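Local coordinates for periplasmic oligopeptide-binding protein (Burkholderia pseudomallei, PDB 3ZS6), which probably binds oligopeptides in the periplasm and delivers them to an ABC transporter for uptake, at residues Thr81-Asp94 / Pro121-Ile134. Numbering follows the deposited sequence.
With GOL (glycerol), chain F.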
loop_
_atom_site.group_PDB
_atom_site.type_symbol
_atom_site.label_atom_id
_atom_site.label_comp_id
_atom_site.label_asym_id
_atom_site.label_seq_id
_atom_site.Cartn_x
_atom_site.Cartn_y
_atom_site.Cartn_z
ATOM N N THR A 81 -3.597 -22.945 -14.236
ATOM C CA THR A 81 -4.082 -23.962 -13.304
ATOM C C THR A 81 -3.571 -23.783 -11.875
ATOM O O THR A 81 -2.774 -22.890 -11.579
ATOM C CB THR A 81 -3.713 -25.392 -13.753
ATOM O OG1 THR A 81 -2.304 -25.593 -13.577
ATOM C CG2 THR A 81 -4.091 -25.612 -15.210
ATOM N N ALA A 82 -4.048 -24.663 -11.002
ATOM C CA ALA A 82 -3.689 -24.662 -9.602
ATOM C C ALA A 82 -2.179 -24.627 -9.448
ATOM O O ALA A 82 -1.647 -23.882 -8.632
ATOM C CB ALA A 82 -4.270 -25.896 -8.922
ATOM N N ALA A 83 -1.491 -25.439 -10.241
ATOM C CA ALA A 83 -0.039 -25.512 -10.180
ATOM C C ALA A 83 0.616 -24.131 -10.287
ATOM O O ALA A 83 1.647 -23.880 -9.659
ATOM C CB ALA A 83 0.492 -26.447 -11.260
ATOM N N ASP A 84 0.018 -23.234 -11.072
ATOM C CA ASP A 84 0.586 -21.892 -11.247
ATOM C C ASP A 84 0.591 -21.096 -9.943
ATOM O O ASP A 84 1.506 -20.308 -9.689
ATOM C CB ASP A 84 -0.152 -21.116 -12.340
ATOM C CG ASP A 84 0.028 -21.738 -13.720
ATOM O OD1 ASP A 84 1.173 -22.112 -14.065
ATOM O OD2 ASP A 84 -0.975 -21.853 -14.450
ATOM N N PHE A 85 -0.430 -21.306 -9.119
ATOM C CA PHE A 85 -0.515 -20.610 -7.836
ATOM C C PHE A 85 0.425 -21.223 -6.791
ATOM O O PHE A 85 1.095 -20.499 -6.051
ATOM C CB PHE A 85 -1.964 -20.552 -7.329
ATOM C CG PHE A 85 -2.837 -19.605 -8.115
ATOM C CD1 PHE A 85 -3.496 -20.031 -9.261
ATOM C CD2 PHE A 85 -2.978 -18.281 -7.715
ATOM C CE1 PHE A 85 -4.294 -19.153 -9.992
ATOM C CE2 PHE A 85 -3.767 -17.397 -8.437
ATOM C CZ PHE A 85 -4.425 -17.833 -9.577
ATOM N N VAL A 86 0.480 -22.552 -6.740
ATOM C CA VAL A 86 1.411 -23.231 -5.845
ATOM C C VAL A 86 2.832 -22.709 -6.101
ATOM O O VAL A 86 3.547 -22.327 -5.168
ATOM C CB VAL A 86 1.356 -24.778 -6.010
ATOM C CG1 VAL A 86 2.453 -25.448 -5.186
ATOM C CG2 VAL A 86 -0.025 -25.324 -5.607
ATOM N N TYR A 87 3.222 -22.678 -7.373
ATOM C CA TYR A 87 4.539 -22.180 -7.767
ATOM C C TYR A 87 4.761 -20.729 -7.347
ATOM O O TYR A 87 5.789 -20.393 -6.754
ATOM C CB TYR A 87 4.733 -22.316 -9.281
ATOM C CG TYR A 87 5.946 -21.579 -9.797
ATOM C CD1 TYR A 87 7.227 -22.113 -9.647
ATOM C CD2 TYR A 87 5.820 -20.346 -10.424
ATOM C CE1 TYR A 87 8.348 -21.435 -10.111
ATOM C CE2 TYR A 87 6.931 -19.666 -10.896
ATOM C CZ TYR A 87 8.195 -20.215 -10.734
ATOM O OH TYR A 87 9.304 -19.539 -11.197
ATOM N N ALA A 88 3.792 -19.873 -7.655
ATOM C CA ALA A 88 3.905 -18.446 -7.370
ATOM C C ALA A 88 4.079 -18.175 -5.886
ATOM O O ALA A 88 4.928 -17.381 -5.491
ATOM C CB ALA A 88 2.683 -17.685 -7.911
ATOM N N TRP A 89 3.265 -18.830 -5.066
ATOM C CA TRP A 89 3.294 -18.587 -3.627
ATOM C C TRP A 89 4.545 -19.169 -2.959
ATOM O O TRP A 89 5.128 -18.535 -2.076
ATOM C CB TRP A 89 2.016 -19.107 -2.949
ATOM C CG TRP A 89 0.783 -18.336 -3.343
ATOM C CD1 TRP A 89 0.642 -17.514 -4.432
ATOM C CD2 TRP A 89 -0.472 -18.303 -2.650
ATOM N NE1 TRP A 89 -0.630 -16.983 -4.463
ATOM C CE2 TRP A 89 -1.333 -17.451 -3.381
ATOM C CE3 TRP A 89 -0.953 -18.910 -1.485
ATOM C CZ2 TRP A 89 -2.655 -17.200 -2.987
ATOM C CZ3 TRP A 89 -2.271 -18.657 -1.093
ATOM C CH2 TRP A 89 -3.100 -17.806 -1.840
ATOM N N GLN A 90 4.958 -20.363 -3.380
ATOM C CA GLN A 90 6.202 -20.952 -2.888
ATOM C C GLN A 90 7.378 -20.025 -3.240
ATOM O O GLN A 90 8.275 -19.782 -2.424
ATOM C CB GLN A 90 6.424 -22.350 -3.488
ATOM C CG GLN A 90 5.536 -23.463 -2.901
ATOM C CD GLN A 90 5.781 -24.814 -3.559
ATOM O OE1 GLN A 90 6.622 -24.935 -4.447
ATOM N NE2 GLN A 90 5.042 -25.836 -3.126
ATOM N N ARG A 91 7.354 -19.502 -4.461
ATOM C CA ARG A 91 8.388 -18.585 -4.942
ATOM C C ARG A 91 8.434 -17.303 -4.097
ATOM O O ARG A 91 9.503 -16.836 -3.702
ATOM C CB ARG A 91 8.125 -18.258 -6.415
ATOM C CG ARG A 91 9.049 -17.214 -7.027
ATOM C CD ARG A 91 8.751 -17.079 -8.510
ATOM N NE ARG A 91 9.643 -16.141 -9.174
ATOM C CZ ARG A 91 9.315 -14.895 -9.504
ATOM N NH1 ARG A 91 8.102 -14.418 -9.227
ATOM N NH2 ARG A 91 10.204 -14.124 -10.112
ATOM N N LEU A 92 7.260 -16.750 -3.815
ATOM C CA LEU A 92 7.142 -15.572 -2.968
ATOM C C LEU A 92 7.713 -15.816 -1.570
ATOM O O LEU A 92 8.413 -14.960 -1.011
ATOM C CB LEU A 92 5.672 -15.150 -2.865
ATOM C CG LEU A 92 5.373 -13.893 -2.037
ATOM C CD1 LEU A 92 6.081 -12.675 -2.625
ATOM C CD2 LEU A 92 3.878 -13.641 -1.956
ATOM N N ALA A 93 7.406 -16.983 -1.010
ATOM C CA ALA A 93 7.837 -17.342 0.338
ATOM C C ALA A 93 9.341 -17.617 0.421
ATOM O O ALA A 93 9.983 -17.324 1.429
ATOM C CB ALA A 93 7.050 -18.550 0.838
ATOM N N ASP A 94 9.896 -18.188 -0.643
ATOM C CA ASP A 94 11.318 -18.541 -0.695
ATOM C C ASP A 94 12.239 -17.330 -0.471
ATOM O O ASP A 94 12.249 -16.410 -1.275
ATOM C CB ASP A 94 11.610 -19.167 -2.059
ATOM C CG ASP A 94 12.999 -19.748 -2.156
ATOM O OD1 ASP A 94 13.837 -19.492 -1.263
ATOM O OD2 ASP A 94 13.248 -20.459 -3.149
ATOM N N PRO A 121 10.544 -24.333 0.724
ATOM C CA PRO A 121 9.334 -23.721 0.156
ATOM C C PRO A 121 8.234 -24.751 -0.151
ATOM O O PRO A 121 7.050 -24.424 -0.080
ATOM C CB PRO A 121 9.847 -23.076 -1.136
ATOM C CG PRO A 121 11.289 -22.775 -0.853
ATOM C CD PRO A 121 11.760 -23.947 -0.016
ATOM N N GLY A 122 8.620 -25.981 -0.472
ATOM C CA GLY A 122 7.644 -27.024 -0.742
ATOM C C GLY A 122 6.697 -27.311 0.415
ATOM O O GLY A 122 5.631 -27.903 0.220
ATOM N N ASP A 123 7.079 -26.888 1.620
ATOM C CA ASP A 123 6.257 -27.115 2.813
ATOM C C ASP A 123 5.090 -26.131 2.964
ATOM O O ASP A 123 4.249 -26.293 3.851
ATOM C CB ASP A 123 7.118 -27.076 4.083
ATOM C CG ASP A 123 7.998 -28.310 4.240
ATOM O OD1 ASP A 123 7.782 -29.306 3.517
ATOM O OD2 ASP A 123 8.898 -28.285 5.101
ATOM N N LEU A 124 5.042 -25.111 2.112
ATOM C CA LEU A 124 3.997 -24.089 2.210
ATOM C C LEU A 124 2.590 -24.690 2.129
ATOM O O LEU A 124 2.317 -25.564 1.298
ATOM C CB LEU A 124 4.177 -23.035 1.114
ATOM C CG LEU A 124 3.311 -21.774 1.164
ATOM C CD1 LEU A 124 3.551 -20.999 2.464
ATOM C CD2 LEU A 124 3.608 -20.888 -0.049
ATOM N N GLY A 125 1.692 -24.198 2.975
ATOM C CA GLY A 125 0.335 -24.715 3.030
ATOM C C GLY A 125 -0.591 -24.327 1.886
ATOM O O GLY A 125 -1.741 -23.960 2.120
ATOM N N ILE A 126 -0.103 -24.391 0.650
ATOM C CA ILE A 126 -0.991 -24.310 -0.503
ATOM C C ILE A 126 -0.839 -25.559 -1.364
ATOM O O ILE A 126 0.276 -25.963 -1.694
ATOM C CB ILE A 126 -0.768 -23.048 -1.366
ATOM C CG1 ILE A 126 -1.774 -23.022 -2.524
ATOM C CG2 ILE A 126 0.651 -22.995 -1.898
ATOM C CD1 ILE A 126 -1.787 -21.720 -3.316
ATOM N N ARG A 127 -1.965 -26.163 -1.732
ATOM C CA ARG A 127 -1.941 -27.451 -2.423
ATOM C C ARG A 127 -2.897 -27.506 -3.617
ATOM O O ARG A 127 -4.036 -27.034 -3.543
ATOM C CB ARG A 127 -2.270 -28.565 -1.427
ATOM C CG ARG A 127 -2.222 -29.967 -1.991
ATOM C CD ARG A 127 -2.277 -31.003 -0.870
ATOM N NE ARG A 127 -3.577 -31.050 -0.201
ATOM C CZ ARG A 127 -4.489 -31.999 -0.407
ATOM N NH1 ARG A 127 -4.248 -32.985 -1.265
ATOM N NH2 ARG A 127 -5.643 -31.965 0.248
ATOM N N ALA A 128 -2.426 -28.086 -4.716
ATOM C CA ALA A 128 -3.299 -28.365 -5.851
ATOM C C ALA A 128 -3.940 -29.748 -5.701
ATOM O O ALA A 128 -3.311 -30.770 -5.984
ATOM C CB ALA A 128 -2.525 -28.268 -7.155
ATOM N N ILE A 129 -5.186 -29.780 -5.238
ATOM C CA ILE A 129 -5.916 -31.044 -5.118
ATOM C C ILE A 129 -6.114 -31.652 -6.503
ATOM O O ILE A 129 -6.038 -32.869 -6.688
ATOM C CB ILE A 129 -7.274 -30.842 -4.417
ATOM C CG1 ILE A 129 -7.042 -30.401 -2.971
ATOM C CG2 ILE A 129 -8.122 -32.123 -4.480
ATOM C CD1 ILE A 129 -8.307 -30.109 -2.204
ATOM N N ASP A 130 -6.390 -30.781 -7.465
ATOM C CA ASP A 130 -6.386 -31.128 -8.880
ATOM C C ASP A 130 -6.177 -29.819 -9.628
ATOM O O ASP A 130 -6.116 -28.757 -9.002
ATOM C CB ASP A 130 -7.676 -31.846 -9.296
ATOM C CG ASP A 130 -8.926 -30.994 -9.099
ATOM O OD1 ASP A 130 -8.927 -29.801 -9.489
ATOM O OD2 ASP A 130 -9.921 -31.530 -8.563
ATOM N N PRO A 131 -6.050 -29.878 -10.958
ATOM C CA PRO A 131 -5.671 -28.671 -11.708
ATOM C C PRO A 131 -6.608 -27.474 -11.499
ATOM O O PRO A 131 -6.217 -26.346 -11.817
ATOM C CB PRO A 131 -5.728 -29.133 -13.168
ATOM C CG PRO A 131 -5.555 -30.621 -13.104
ATOM C CD PRO A 131 -6.226 -31.047 -11.835
ATOM N N TYR A 132 -7.813 -27.707 -10.982
ATOM C CA TYR A 132 -8.792 -26.632 -10.847
ATOM C C TYR A 132 -9.296 -26.472 -9.423
ATOM O O TYR A 132 -10.328 -25.839 -9.184
ATOM C CB TYR A 132 -9.968 -26.862 -11.797
ATOM C CG TYR A 132 -9.551 -26.974 -13.246
ATOM C CD1 TYR A 132 -8.939 -25.910 -13.895
ATOM C CD2 TYR A 132 -9.770 -28.143 -13.963
ATOM C CE1 TYR A 132 -8.553 -26.007 -15.218
ATOM C CE2 TYR A 132 -9.389 -28.253 -15.288
ATOM C CZ TYR A 132 -8.781 -27.182 -15.911
ATOM O OH TYR A 132 -8.403 -27.286 -17.230
ATOM N N THR A 133 -8.568 -27.052 -8.477
ATOM C CA THR A 133 -8.972 -26.996 -7.082
ATOM C C THR A 133 -7.769 -26.675 -6.202
ATOM O O THR A 133 -6.795 -27.434 -6.167
ATOM C CB THR A 133 -9.585 -28.334 -6.615
ATOM O OG1 THR A 133 -10.601 -28.757 -7.539
ATOM C CG2 THR A 133 -10.187 -28.179 -5.228
ATOM N N ILE A 134 -7.836 -25.546 -5.500
ATOM C CA ILE A 134 -6.759 -25.138 -4.600
ATOM C C ILE A 134 -7.163 -25.222 -3.130
ATOM O O ILE A 134 -8.237 -24.772 -2.742
ATOM C CB ILE A 134 -6.287 -23.713 -4.898
ATOM C CG1 ILE A 134 -5.529 -23.683 -6.223
ATOM C CG2 ILE A 134 -5.412 -23.188 -3.747
ATOM C CD1 ILE A 134 -5.202 -22.291 -6.707
HETATM C C1 GOL F . 3.907 -29.784 -1.453
HETATM O O1 GOL F . 4.571 -29.045 -2.456
HETATM C C2 GOL F . 2.666 -29.035 -0.971
HETATM O O2 GOL F . 1.770 -28.849 -2.050
HETATM C C3 GOL F . 1.985 -29.820 0.150
HETATM O O3 GOL F . 2.053 -29.106 1.367
HETATM O O HOH W 1 3.260 -25.854 -1.206
#
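Helix 82-93 packs across one face of a five-stranded antiparallel sheet, nearly antiparallel to its edge strand 126-128. Ile-126 CG1 is anti to the backbone N (chi1 -178°), and the extended chain carries CD1 over one face of the Trp-89 indole. CD1 sits 3.8 Å from the six-membered ring centroid, a CH-pi contact. The indole NE1 bonds to the backbone O of Leu-154. Near the helix start, Ile-134 CD1 touches Phe-85 CB at 3.7 Å. Ala-82 CB presses tightly on Ala-128 CB at 3.4 Å. Ala-82 N also donates to Pro-131 O (2.9 Å, N-H...O 165°). That carbonyl belongs to the 130-133 beta turn, where Asp-130 OD1 accepts from Tyr-132 N in an Asx turn. Gln-90 lays CG on Pro-121 O, and its NE2 donates to a water at 2.6 Å. How that water shares its protons between Leu-124 O and Ile-126 O is undecided. Gln-90 NE2 also bonds weakly to O1 of a glycerol, probably from the crystallisation liquor, whose O2 donates to Ile-126 O (both 3.3 Å). Apolar packing thus holds the helix to the sheet face. The Ala-82 bond ties its start to the turn, while Gln-90 is joined through water and glycerol, not directly.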